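Alr3699 protein (Nostoc sp., PDB 4XSO) is a GT-B-fold protein that pairs two Rossmann-like domains and belongs to the glycosyltransferase family 4 and group 1 families. Local coordinates at residues V299-M304 with M319-H324; C283-H288 with P309-K314. All coordinates share one frame; numbering follows the deposited sequence.

Contact 1. Residues V299-M304 with M319-H324; sequences VIVEAM and MELVEH
Leu321 packs its two methyls against Ile300 and Val301 of helix 298-305 and buries more surface here than any other residue. The apolar contacts centre on its CD1. This methyl meets Ile300 CB and Ile300 CG2, both at 4.0 Å, and Ile300 CD1 lies only slightly farther off. The same CD1 also touches Val301 CG2 at 4.1 Å, and Leu321 CD2 comes near that valine methyl too. The Leu321 side chain crosses those of Ile300 and Val301 at about a right angle. Ile300 CG2 also meets Val322 CG2 at 3.9 Å. Val301 CG2 stands beside its own backbone N, anti to the carbonyl carbon, and from there faces Leu321.

No hydrogen bond joins 299-304 to 319-324; the one approach to a polar atom is that of Met304. It reaches across with its thioether end, bent at chi3 (98°). Its CE lies 3.5 Å from Leu321 O and its SD 3.7 Å from the same oxygen, a van der Waals contact.

All five touching residues are buried. Helix 350-368 closes one side, with Phe368 against Val301 and Leu321, and Ala360 and Ala364 against Met304. Strand 310-313 lies beneath helix 298-305, where Ala312 meets Ile300 and Val310 meets Met304. The contact thus packs the short, weakly bonded helix 318-321 and the residue after it onto helix 298-305, within the Rossmann-like group 1 domain of the GT-B fold.

Contact 2. Residues C283-H288 with P309-K314; sequences CDLVAH and PVVAAK
His288 N donates a hydrogen bond to Val311 O at 2.8 Å, nearly straight at 177°. It is one of three backbone bonds between parallel strands 285-287 and 310-313. These are the two strands of a beta-alpha-beta unit in a Rossmann-like domain. Val286 bonds to the neighbouring strand through both its N and its O: N donates to Pro309 O and O accepts from Val311 N, each at 3.0 Å. Val286 pairs with Val310, and Ala287 with Val311.

The side chains alternate between the two faces of the sheet. Val286 and Val310 turn to the face covered by helix 298-305. Ala287 and Val311 turn to the other, where helix 336-348 packs on Val311 and Leu285. There Val311 CG1 sits between its own backbone N and carbonyl carbon (chi1 54°) and touches Ala287 CB at 3.7 Å. Leu285 CD2 approaches the same methyl, and Leu285 CD1 rests on Pro309 CB at 3.8 Å.

Beyond the paired residues, the His288 ring carries the contact on. Its NE2 is hydrogen-bonded to Glu294 OE1. Its ND1 accepts a weak bond from Ala313 N, 3.4 Å away at the ring edge and in the ring plane.

How the contacts relate
From the N terminus, the chain first lays down 283-288 and crosses to 299-304 on helix 298-305. It then returns as 309-314, and contact 2 closes the beta-alpha-beta loop there. It runs on to 319-324, which comes back to the same helix and closes contact 1. The two loops therefore cross, since their segments alternate. Their centres lie about 8 Å apart. Helix 298-305 is common ground. Its Ile300 CG1 packs 3.8 Å from His288 CG, and Ala303 CB lies 3.7 Å from Val286 CG1. Contact 2 joins two neighbouring strands of the six-stranded sheet, contact 1 joins two helices, and helix 298-305 packs on the sheet, all in one domain.

Contact 1. Residues V299-M304 with M319-H324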
ATOM      1  N   VAL A 299       3.834  31.423  16.109  1.00 30.41           N
ATOM      2  CA  VAL A 299       3.584  32.539  17.020  1.00 30.69           C
ATOM      3  C   VAL A 299       4.752  33.509  17.149  1.00 28.14           C
ATOM      4  O   VAL A 299       4.572  34.725  17.351  1.00 33.98           O
ATOM      5  CB  VAL A 299       3.226  32.000  18.441  1.00 35.13           C
ATOM      6  CG1 VAL A 299       3.295  33.077  19.478  1.00 39.94           C
ATOM      7  CG2 VAL A 299       1.819  31.412  18.381  1.00 43.27           C
ATOM      8  N   ILE A 300       5.940  32.970  17.062  1.00 30.98           N
ATOM      9  CA  ILE A 300       7.146  33.749  17.175  1.00 30.99           C
ATOM     10  C   ILE A 300       7.164  34.648  15.912  1.00 29.26           C
ATOM     11  O   ILE A 300       7.290  35.826  16.006  1.00 32.24           O
ATOM     12  CB  ILE A 300       8.371  32.856  17.200  1.00 30.68           C
ATOM     13  CG1 ILE A 300       8.364  31.974  18.470  1.00 37.06           C
ATOM     14  CG2 ILE A 300       9.641  33.692  17.117  1.00 33.58           C
ATOM     15  CD1 ILE A 300       9.482  30.908  18.449  1.00 33.66           C
ATOM     16  N   VAL A 301       7.056  34.076  14.745  1.00 31.26           N
ATOM     17  CA  VAL A 301       6.953  34.922  13.515  1.00 30.42           C
ATOM     18  C   VAL A 301       5.809  35.916  13.539  1.00 28.51           C
ATOM     19  O   VAL A 301       5.965  37.048  13.135  1.00 32.61           O
ATOM     20  CB  VAL A 301       6.885  34.063  12.243  1.00 28.02           C
ATOM     21  CG1 VAL A 301       6.750  34.963  10.987  1.00 28.03           C
ATOM     22  CG2 VAL A 301       8.124  33.227  12.143  1.00 31.01           C
ATOM     23  N   GLU A 302       4.664  35.531  14.071  1.00 31.84           N
ATOM     24  CA  GLU A 302       3.522  36.438  14.112  1.00 34.69           C
ATOM     25  C   GLU A 302       3.797  37.633  14.987  1.00 35.32           C
ATOM     26  O   GLU A 302       3.521  38.749  14.609  1.00 28.12           O
ATOM     27  CB  GLU A 302       2.252  35.707  14.535  1.00 33.03           C
ATOM     28  CG  GLU A 302       1.829  34.826  13.378  1.00 33.72           C
ATOM     29  CD  GLU A 302       0.603  34.001  13.652  1.00 45.41           C
ATOM     30  OE1 GLU A 302       0.581  33.325  14.703  1.00 43.63           O
ATOM     31  OE2 GLU A 302      -0.286  33.998  12.768  1.00 41.15           O
ATOM     32  N   ALA A 303       4.445  37.375  16.108  1.00 30.35           N
ATOM     33  CA  ALA A 303       4.789  38.427  17.052  1.00 30.83           C
ATOM     34  C   ALA A 303       5.755  39.437  16.425  1.00 30.73           C
ATOM     35  O   ALA A 303       5.611  40.650  16.587  1.00 29.31           O
ATOM     36  CB  ALA A 303       5.380  37.774  18.289  1.00 33.13           C
ATOM     37  N   MET A 304       6.707  38.902  15.666  1.00 29.69           N
ATOM     38  CA  MET A 304       7.732  39.694  14.991  1.00 30.65           C
ATOM     39  C   MET A 304       7.043  40.578  13.928  1.00 29.06           C
ATOM     40  O   MET A 304       7.292  41.773  13.828  1.00 33.31           O
ATOM     41  CB  MET A 304       8.777  38.763  14.365  1.00 33.88           C
ATOM     42  CG  MET A 304       9.643  37.995  15.376  1.00 31.13           C
ATOM     43  SD  MET A 304      10.835  36.820  14.624  1.00 25.41           S
ATOM     44  CE  MET A 304      12.129  37.934  14.732  1.00 36.37           C
ATOM     45  N   MET A 319      15.436  28.900  17.222  1.00 40.18           N
ATOM     46  CA  MET A 319      16.808  29.389  17.065  1.00 40.15           C
ATOM     47  C   MET A 319      17.051  29.943  15.648  1.00 39.68           C
ATOM     48  O   MET A 319      17.920  30.757  15.470  1.00 34.00           O
ATOM     49  CB  MET A 319      17.831  28.282  17.412  1.00 39.91           C
ATOM     50  CG  MET A 319      17.374  27.331  18.510  1.00 48.05           C
ATOM     51  SD  MET A 319      18.731  26.338  19.199  1.00 41.97           S
ATOM     52  CE  MET A 319      18.612  24.803  18.322  1.00 48.46           C
ATOM     53  N   GLU A 320      16.268  29.566  14.632  1.00 34.81           N
ATOM     54  CA  GLU A 320      16.541  30.056  13.260  1.00 33.83           C
ATOM     55  C   GLU A 320      15.722  31.312  12.995  1.00 37.08           C
ATOM     56  O   GLU A 320      15.960  32.011  12.006  1.00 33.51           O
ATOM     57  CB  GLU A 320      16.048  29.048  12.215  1.00 37.46           C
ATOM     58  CG  GLU A 320      16.765  27.740  12.203  1.00 39.97           C
ATOM     59  CD  GLU A 320      15.907  26.645  11.558  1.00 38.38           C
ATOM     60  OE1 GLU A 320      15.540  26.813  10.367  1.00 39.68           O
ATOM     61  OE2 GLU A 320      15.655  25.621  12.239  1.00 40.33           O
ATOM     62  N   LEU A 321      14.715  31.518  13.839  1.00 36.66           N
ATOM     63  CA  LEU A 321      13.836  32.640  13.746  1.00 36.56           C
ATOM     64  C   LEU A 321      14.360  33.904  14.402  1.00 37.54           C
ATOM     65  O   LEU A 321      13.991  35.035  13.991  1.00 32.50           O
ATOM     66  CB  LEU A 321      12.479  32.287  14.335  1.00 35.67           C
ATOM     67  CG  LEU A 321      11.821  30.989  13.811  1.00 34.65           C
ATOM     68  CD1 LEU A 321      10.468  30.768  14.448  1.00 34.14           C
ATOM     69  CD2 LEU A 321      11.664  31.031  12.301  1.00 37.09           C
ATOM     70  N   VAL A 322      15.127  33.740  15.475  1.00 32.24           N
ATOM     71  CA  VAL A 322      15.454  34.885  16.340  1.00 35.16           C
ATOM     72  C   VAL A 322      16.928  34.978  16.484  1.00 35.26           C
ATOM     73  O   VAL A 322      17.524  33.983  16.763  1.00 36.21           O
ATOM     74  CB  VAL A 322      14.891  34.730  17.788  1.00 41.73           C
ATOM     75  CG1 VAL A 322      15.424  35.833  18.680  1.00 37.17           C
ATOM     76  CG2 VAL A 322      13.367  34.707  17.858  1.00 42.80           C
ATOM     77  N   GLU A 323      17.525  36.159  16.303  1.00 37.64           N
ATOM     78  CA  GLU A 323      18.922  36.358  16.773  1.00 40.12           C
ATOM     79  C   GLU A 323      18.829  37.191  18.018  1.00 32.54           C
ATOM     80  O   GLU A 323      18.250  38.293  17.988  1.00 28.46           O
ATOM     81  CB  GLU A 323      19.839  37.047  15.771  1.00 46.08           C
ATOM     82  CG  GLU A 323      20.474  36.122  14.762  1.00 59.45           C
ATOM     83  CD  GLU A 323      21.702  35.404  15.308  1.00 64.56           C
ATOM     84  OE1 GLU A 323      22.178  35.719  16.446  1.00 62.89           O
ATOM     85  OE2 GLU A 323      22.186  34.516  14.575  1.00 65.57           O
ATOM     86  N   HIS A 324      19.362  36.616  19.090  1.00 30.76           N
ATOM     87  CA  HIS A 324      19.245  37.105  20.481  1.00 33.68           C
ATOM     88  C   HIS A 324      19.853  38.470  20.603  1.00 29.81           C
ATOM     89  O   HIS A 324      20.983  38.684  20.204  1.00 30.81           O
ATOM     90  CB  HIS A 324      20.001  36.132  21.457  1.00 35.53           C
ATOM     91  CG  HIS A 324      19.909  36.529  22.899  1.00 42.28           C
ATOM     92  ND1 HIS A 324      18.823  36.208  23.681  1.00 44.39           N
ATOM     93  CD2 HIS A 324      20.728  37.270  23.693  1.00 43.31           C
ATOM     94  CE1 HIS A 324      18.987  36.685  24.907  1.00 42.83           C
ATOM     95  NE2 HIS A 324      20.135  37.341  24.941  1.00 41.76           N
TER

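Contact 2. Residues C283-H288 with P309-K314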
ATOM      1  N   CYS A 283       0.071  43.655  23.545  1.00 34.06           N
ATOM      2  CA  CYS A 283       1.068  43.210  24.541  1.00 32.03           C
ATOM      3  C   CYS A 283       2.248  44.165  24.488  1.00 35.50           C
ATOM      4  O   CYS A 283       2.373  44.989  23.550  1.00 34.25           O
ATOM      5  CB  CYS A 283       1.518  41.812  24.194  1.00 34.93           C
ATOM      6  SG  CYS A 283       0.174  40.652  24.475  1.00 36.71           S
ATOM      7  N   ASP A 284       3.086  44.085  25.507  1.00 31.40           N
ATOM      8  CA  ASP A 284       4.355  44.779  25.535  1.00 34.34           C
ATOM      9  C   ASP A 284       5.452  43.777  25.236  1.00 34.80           C
ATOM     10  O   ASP A 284       6.483  44.153  24.789  1.00 31.20           O
ATOM     11  CB  ASP A 284       4.517  45.459  26.893  1.00 43.40           C
ATOM     12  CG  ASP A 284       3.404  46.501  27.152  1.00 40.50           C
ATOM     13  OD1 ASP A 284       3.555  47.554  26.498  1.00 41.06           O
ATOM     14  OD2 ASP A 284       2.376  46.265  27.908  1.00 35.74           O
ATOM     15  N   LEU A 285       5.194  42.481  25.429  1.00 31.18           N
ATOM     16  CA  LEU A 285       6.138  41.408  25.097  1.00 31.51           C
ATOM     17  C   LEU A 285       5.324  40.171  24.818  1.00 29.93           C
ATOM     18  O   LEU A 285       4.301  39.952  25.452  1.00 26.46           O
ATOM     19  CB  LEU A 285       7.077  41.165  26.267  1.00 34.21           C
ATOM     20  CG  LEU A 285       7.951  39.926  26.296  1.00 32.83           C
ATOM     21  CD1 LEU A 285       8.970  40.071  25.153  1.00 36.76           C
ATOM     22  CD2 LEU A 285       8.699  39.746  27.651  1.00 34.93           C
ATOM     23  N   VAL A 286       5.732  39.398  23.814  1.00 30.36           N
ATOM     24  CA  VAL A 286       5.089  38.146  23.485  1.00 29.77           C
ATOM     25  C   VAL A 286       6.055  37.068  23.949  1.00 29.92           C
ATOM     26  O   VAL A 286       7.226  37.127  23.600  1.00 34.78           O
ATOM     27  CB  VAL A 286       4.799  38.044  22.001  1.00 29.54           C
ATOM     28  CG1 VAL A 286       4.242  36.671  21.684  1.00 29.33           C
ATOM     29  CG2 VAL A 286       3.780  39.123  21.644  1.00 36.54           C
ATOM     30  N   ALA A 287       5.579  36.126  24.759  1.00 28.83           N
ATOM     31  CA  ALA A 287       6.369  34.993  25.166  1.00 30.90           C
ATOM     32  C   ALA A 287       5.974  33.689  24.593  1.00 30.96           C
ATOM     33  O   ALA A 287       4.862  33.199  24.793  1.00 34.58           O
ATOM     34  CB  ALA A 287       6.350  34.871  26.721  1.00 36.19           C
ATOM     35  N   HIS A 288       6.965  33.035  24.024  1.00 33.34           N
ATOM     36  CA  HIS A 288       6.878  31.648  23.596  1.00 35.18           C
ATOM     37  C   HIS A 288       7.719  30.876  24.614  1.00 34.75           C
ATOM     38  O   HIS A 288       8.885  31.215  24.808  1.00 34.70           O
ATOM     39  CB  HIS A 288       7.475  31.540  22.191  1.00 34.00           C
ATOM     40  CG  HIS A 288       7.651  30.139  21.723  1.00 37.03           C
ATOM     41  ND1 HIS A 288       8.810  29.424  21.941  1.00 38.67           N
ATOM     42  CD2 HIS A 288       6.816  29.308  21.060  1.00 41.77           C
ATOM     43  CE1 HIS A 288       8.677  28.206  21.457  1.00 38.48           C
ATOM     44  NE2 HIS A 288       7.469  28.106  20.929  1.00 40.99           N
ATOM     45  N   PRO A 309       8.379  42.954  20.721  1.00 29.39           N
ATOM     46  CA  PRO A 309       9.480  42.181  21.282  1.00 33.43           C
ATOM     47  C   PRO A 309       8.960  40.766  21.523  1.00 32.12           C
ATOM     48  O   PRO A 309       7.798  40.595  21.961  1.00 32.11           O
ATOM     49  CB  PRO A 309       9.688  42.830  22.639  1.00 32.86           C
ATOM     50  CG  PRO A 309       9.049  44.175  22.568  1.00 33.79           C
ATOM     51  CD  PRO A 309       7.863  43.947  21.701  1.00 32.56           C
ATOM     52  N   VAL A 310       9.781  39.781  21.234  1.00 30.08           N
ATOM     53  CA  VAL A 310       9.423  38.419  21.421  1.00 27.42           C
ATOM     54  C   VAL A 310      10.537  37.679  22.159  1.00 27.79           C
ATOM     55  O   VAL A 310      11.738  37.849  21.854  1.00 31.84           O
ATOM     56  CB  VAL A 310       9.068  37.736  20.102  1.00 32.53           C
ATOM     57  CG1 VAL A 310      10.295  37.593  19.194  1.00 36.44           C
ATOM     58  CG2 VAL A 310       8.473  36.367  20.359  1.00 38.92           C
ATOM     59  N   VAL A 311      10.146  36.827  23.099  1.00 26.48           N
ATOM     60  CA  VAL A 311      11.070  35.987  23.818  1.00 28.31           C
ATOM     61  C   VAL A 311      10.623  34.596  23.521  1.00 27.19           C
ATOM     62  O   VAL A 311       9.456  34.331  23.562  1.00 31.95           O
ATOM     63  CB  VAL A 311      11.083  36.264  25.383  1.00 30.45           C
ATOM     64  CG1 VAL A 311       9.749  36.195  26.019  1.00 31.61           C
ATOM     65  CG2 VAL A 311      12.032  35.277  26.089  1.00 32.68           C
ATOM     66  N   ALA A 312      11.551  33.725  23.162  1.00 29.81           N
ATOM     67  CA  ALA A 312      11.269  32.341  22.856  1.00 33.34           C
ATOM     68  C   ALA A 312      12.184  31.360  23.529  1.00 35.84           C
ATOM     69  O   ALA A 312      13.286  31.685  23.957  1.00 32.34           O
ATOM     70  CB  ALA A 312      11.350  32.099  21.351  1.00 34.80           C
ATOM     71  N   ALA A 313      11.741  30.119  23.541  1.00 34.20           N
ATOM     72  CA  ALA A 313      12.536  29.061  24.159  1.00 35.36           C
ATOM     73  C   ALA A 313      13.562  28.635  23.120  1.00 36.34           C
ATOM     74  O   ALA A 313      13.218  28.498  21.946  1.00 35.36           O
ATOM     75  CB  ALA A 313      11.626  27.904  24.601  1.00 37.85           C
ATOM     76  N   LYS A 314      14.831  28.545  23.519  1.00 35.89           N
ATOM     77  CA  LYS A 314      15.932  28.219  22.636  1.00 39.90           C
ATOM     78  C   LYS A 314      16.021  26.717  22.331  1.00 41.22           C
ATOM     79  O   LYS A 314      16.832  25.978  22.938  1.00 41.88           O
ATOM     80  CB  LYS A 314      17.230  28.714  23.238  1.00 39.96           C
ATOM     81  CG  LYS A 314      18.379  28.725  22.269  1.00 47.61           C
ATOM     82  CD  LYS A 314      19.705  29.189  22.870  1.00 54.16           C
ATOM     83  CE  LYS A 314      20.864  28.794  21.943  1.00 62.11           C
ATOM     84  NZ  LYS A 314      21.807  29.919  21.693  1.00 71.55           N
TER